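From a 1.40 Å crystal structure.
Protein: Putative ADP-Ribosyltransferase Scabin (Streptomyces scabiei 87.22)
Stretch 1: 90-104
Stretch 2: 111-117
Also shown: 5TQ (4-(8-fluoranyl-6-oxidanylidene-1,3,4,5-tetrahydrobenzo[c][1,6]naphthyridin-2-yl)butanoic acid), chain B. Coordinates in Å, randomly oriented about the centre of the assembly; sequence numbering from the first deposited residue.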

# COMPACT_ATOMS: atom_id res chain seq x y z
N GLY A 90 -5.14 -9.42 5.63
CA GLY A 90 -4.70 -8.41 4.67
C GLY A 90 -4.65 -7.05 5.36
O GLY A 90 -4.66 -6.96 6.58
N PHE A 91 -4.58 -6.00 4.54
CA PHE A 91 -4.69 -4.62 5.03
C PHE A 91 -6.10 -4.12 4.78
O PHE A 91 -6.49 -3.87 3.63
N LEU A 92 -6.86 -3.95 5.85
CA LEU A 92 -8.21 -3.43 5.71
C LEU A 92 -8.18 -1.92 5.89
O LEU A 92 -7.43 -1.41 6.72
N PRO A 93 -8.99 -1.18 5.14
CA PRO A 93 -9.08 0.26 5.35
C PRO A 93 -9.93 0.59 6.57
O PRO A 93 -10.80 -0.18 7.00
N LYS A 94 -9.69 1.79 7.10
CA LYS A 94 -10.37 2.20 8.33
C LYS A 94 -11.86 2.44 8.12
O LYS A 94 -12.67 2.02 8.95
N ASP A 95 -12.27 3.09 7.02
CA ASP A 95 -13.69 3.36 6.82
C ASP A 95 -14.01 3.52 5.33
O ASP A 95 -13.87 4.61 4.78
N VAL A 96 -14.51 2.44 4.71
CA VAL A 96 -14.95 2.51 3.31
C VAL A 96 -16.32 3.15 3.14
O VAL A 96 -16.71 3.45 2.00
N ILE A 97 -17.07 3.35 4.22
CA ILE A 97 -18.43 3.86 4.10
C ILE A 97 -18.42 5.37 4.24
O ILE A 97 -18.89 6.09 3.35
N ASP A 98 -17.89 5.87 5.35
CA ASP A 98 -17.94 7.29 5.68
C ASP A 98 -16.56 7.93 5.75
O ASP A 98 -16.44 9.09 6.14
N GLY A 99 -15.51 7.21 5.36
CA GLY A 99 -14.18 7.77 5.41
C GLY A 99 -13.96 8.85 4.36
O GLY A 99 -14.81 9.14 3.51
N GLN A 100 -12.77 9.44 4.42
CA GLN A 100 -12.37 10.54 3.55
C GLN A 100 -11.95 9.98 2.19
O GLN A 100 -10.84 9.46 2.05
N TYR A 101 -12.81 10.13 1.19
CA TYR A 101 -12.49 9.69 -0.16
C TYR A 101 -11.63 10.69 -0.93
O TYR A 101 -11.10 10.34 -1.98
N ASP A 102 -11.48 11.92 -0.45
CA ASP A 102 -10.63 12.87 -1.15
C ASP A 102 -9.17 12.58 -0.83
O ASP A 102 -8.76 12.62 0.34
N ILE A 103 -8.38 12.33 -1.87
CA ILE A 103 -7.01 11.86 -1.68
C ILE A 103 -6.14 12.95 -1.08
O ILE A 103 -5.35 12.70 -0.16
N GLU A 104 -6.25 14.18 -1.60
CA GLU A 104 -5.45 15.27 -1.07
C GLU A 104 -5.74 15.49 0.41
O GLU A 104 -4.81 15.68 1.21
N GLN A 111 -6.89 11.02 8.66
CA GLN A 111 -8.34 10.97 8.81
C GLN A 111 -8.77 9.58 8.37
O GLN A 111 -8.16 9.05 7.44
N PRO A 112 -9.75 8.95 9.02
CA PRO A 112 -10.16 7.62 8.55
C PRO A 112 -10.61 7.69 7.11
O PRO A 112 -11.35 8.59 6.71
N SER A 113 -10.18 6.70 6.32
CA SER A 113 -10.38 6.75 4.88
C SER A 113 -10.65 5.35 4.34
O SER A 113 -10.48 4.35 5.05
N PRO A 114 -11.09 5.25 3.08
CA PRO A 114 -11.24 3.95 2.42
C PRO A 114 -9.93 3.40 1.88
O PRO A 114 -9.95 2.35 1.23
N TYR A 115 -8.83 4.10 2.09
CA TYR A 115 -7.56 3.78 1.45
C TYR A 115 -6.60 3.12 2.43
O TYR A 115 -6.58 3.42 3.62
N VAL A 116 -5.78 2.21 1.90
CA VAL A 116 -4.58 1.76 2.59
C VAL A 116 -3.38 2.34 1.86
O VAL A 116 -3.21 2.09 0.66
N SER A 117 -2.54 3.07 2.58
CA SER A 117 -1.38 3.71 1.99
C SER A 117 -0.23 2.74 1.87
O SER A 117 0.06 1.98 2.79

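Pro114 is the bump around which this contact is shaped. Its C-gamma-endo ring lies over one face of Tyr101, with CG 3.5 Å from the centroid of the Tyr101 ring and almost on the ring normal, a CH-pi contact. Val96 adds to the hollow, its CG1 4.1 Å from Pro114 CB. Tyr101 (chi1 m, -89°) starts away from the second stretch, yet its ring serves as the floor, and Tyr101 OH donates to Val96 O at 2.7 Å, tying floor to wall.

Tyr115 (m) also leaves its backbone pointing away, but its long side chain brings the hydroxyl back: Tyr115 OH donates to Tyr101 O at 2.6 Å, and Ile103 (m, t) packs CG1 3.9 Å from Tyr115 CZ. At the other end Val116 (t) points in and spreads its two methyls, CG1 3.7 Å from Phe91 CB and CG2 4.3 Å from Pro93 CB. Phe91 (m) sets out toward Val116, then its ring leads away.

Close approach is paid for with glycine. Gly99 CA sits 4.0 Å from Ser113 CA; a CB there would clash with Ser113 CA and with Asp95 O. Backbone bonds fix the spacing around it: Asp95 N to Ser113 O, 2.9 Å, and Gln100 N to Pro112 O, 2.8 Å.

Gln100 (t, p) points in and uses both ends of its amide: NE2 donates to Gln111 OE1 at 3.0 Å, while OE1 accepts from Asp102 N at 2.9 Å. Asp95 (t) instead braces its own turn, OD1 receiving Ile97 N and Asp98 N, each at 2.9 Å. Ser113 OG (p) accepts from Tyr115 N at 2.9 Å.

One water bridges Lys94 N (2.9 Å) and Tyr115 O (2.7 Å). The extended Lys94 side chain leads away, bringing CE 3.2 Å from O21 of 5TQ; Ser117 CB lies 3.4 Å from its C04.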

# COMPACT_ATOMS: atom_id res chain seq x y z
CB PHE A 91 -3.68 -3.72 4.34
CG PHE A 91 -2.26 -3.97 4.75
CD1 PHE A 91 -1.82 -3.60 6.01
CD2 PHE A 91 -1.37 -4.54 3.86
CE1 PHE A 91 -0.52 -3.83 6.38
CE2 PHE A 91 -0.07 -4.78 4.24
CZ PHE A 91 0.36 -4.43 5.49
CB LEU A 92 -9.12 -4.03 6.77
CG LEU A 92 -9.49 -5.50 6.54
CD1 LEU A 92 -10.10 -6.09 7.81
CD2 LEU A 92 -10.46 -5.65 5.36
CB PRO A 93 -9.76 0.76 4.07
CG PRO A 93 -10.63 -0.37 3.68
CD PRO A 93 -9.92 -1.63 4.08
CB LYS A 94 -9.65 3.42 8.92
CG LYS A 94 -8.35 3.03 9.61
CD LYS A 94 -7.64 4.18 10.28
CE LYS A 94 -6.43 3.66 11.05
NZ LYS A 94 -5.71 4.70 11.82
CB ASP A 95 -14.12 4.60 7.59
CG ASP A 95 -15.63 4.77 7.62
OD1 ASP A 95 -16.35 4.00 6.94
OD2 ASP A 95 -16.12 5.68 8.34
CB VAL A 96 -15.04 1.14 2.61
CG1 VAL A 96 -13.66 0.59 2.33
CG2 VAL A 96 -15.87 0.14 3.43
CB ILE A 97 -19.35 3.21 5.15
CG1 ILE A 97 -19.27 1.68 5.08
CG2 ILE A 97 -20.79 3.68 4.95
CD1 ILE A 97 -19.63 1.09 3.73
CB ASP A 98 -18.69 7.50 6.99
CG ASP A 98 -20.07 6.86 6.97
OD1 ASP A 98 -20.90 7.30 6.16
OD2 ASP A 98 -20.31 5.93 7.77
CB GLN A 100 -11.21 11.28 4.21
CG GLN A 100 -10.64 12.43 3.40
CD GLN A 100 -11.70 13.44 3.04
OE1 GLN A 100 -12.27 13.42 1.95
NE2 GLN A 100 -12.01 14.32 3.99
CB TYR A 101 -13.78 9.41 -0.96
CG TYR A 101 -14.27 8.00 -0.81
CD1 TYR A 101 -14.96 7.60 0.32
CD2 TYR A 101 -14.03 7.05 -1.80
CE1 TYR A 101 -15.41 6.29 0.46
CE2 TYR A 101 -14.48 5.75 -1.67
CZ TYR A 101 -15.16 5.38 -0.54
OH TYR A 101 -15.62 4.09 -0.39
CB ASP A 102 -10.95 14.32 -0.84
CG ASP A 102 -10.12 15.26 -1.68
OD1 ASP A 102 -10.40 15.38 -2.89
OD2 ASP A 102 -9.16 15.85 -1.14
CB ILE A 103 -6.45 11.34 -3.00
CG1 ILE A 103 -7.09 9.98 -3.31
CG2 ILE A 103 -4.92 11.21 -2.93
CD1 ILE A 103 -7.09 9.66 -4.73
CB GLU A 104 -5.73 16.55 -1.87
CG GLU A 104 -4.66 17.60 -1.75
CD GLU A 104 -5.01 18.87 -2.50
OE1 GLU A 104 -6.15 19.02 -3.02
OE2 GLU A 104 -4.12 19.75 -2.56
CB GLN A 111 -8.99 12.02 7.90
CG GLN A 111 -10.51 12.00 7.88
CD GLN A 111 -11.13 13.28 7.35
OE1 GLN A 111 -10.51 14.03 6.58
NE2 GLN A 111 -12.37 13.55 7.76
CB PRO A 112 -11.32 7.26 9.48
CG PRO A 112 -11.10 8.07 10.70
CD PRO A 112 -10.48 9.36 10.23
CB SER A 113 -9.13 7.33 4.23
OG SER A 113 -8.20 6.31 3.93
CB PRO A 114 -12.18 4.28 1.26
CG PRO A 114 -11.81 5.67 0.91
CD PRO A 114 -11.57 6.35 2.22
CB TYR A 115 -6.89 5.07 0.94
CG TYR A 115 -7.75 5.86 0.01
CD1 TYR A 115 -8.04 5.38 -1.27
CD2 TYR A 115 -8.30 7.08 0.39
CE1 TYR A 115 -8.86 6.09 -2.13
CE2 TYR A 115 -9.09 7.79 -0.47
CZ TYR A 115 -9.38 7.30 -1.72
OH TYR A 115 -10.18 8.01 -2.57
CB VAL A 116 -4.50 0.23 2.67
CG1 VAL A 116 -3.15 -0.20 3.24
CG2 VAL A 116 -5.63 -0.32 3.55
CB SER A 117 -0.91 4.87 2.86
OG SER A 117 -1.89 5.89 2.88
N12 5TQ B . 0.01 5.84 8.30
C13 5TQ B . 0.48 4.75 8.90
C15 5TQ B . -0.94 6.75 9.02
C17 5TQ B . -3.18 5.60 9.41
C01 5TQ B . 3.24 5.18 3.12
C02 5TQ B . 2.82 6.33 2.46
C03 5TQ B . 1.93 7.21 3.06
C04 5TQ B . 1.42 6.92 4.32
C05 5TQ B . 1.84 5.76 5.02
C06 5TQ B . 2.75 4.89 4.39
C07 5TQ B . 3.21 3.70 5.10
C08 5TQ B . 1.34 5.44 6.33
C09 5TQ B . 1.83 4.25 6.94
N10 5TQ B . 2.71 3.42 6.32
C11 5TQ B . 0.44 6.21 7.07
C14 5TQ B . 1.34 3.92 8.27
C16 5TQ B . -1.88 6.10 10.02
C18 5TQ B . -3.01 4.20 8.85
O19 5TQ B . 4.02 2.91 4.56
F20 5TQ B . 3.31 6.60 1.25
O21 5TQ B . -3.90 3.34 9.08
O22 5TQ B . -2.00 3.92 8.17
O HOH W 1 -7.19 2.94 6.19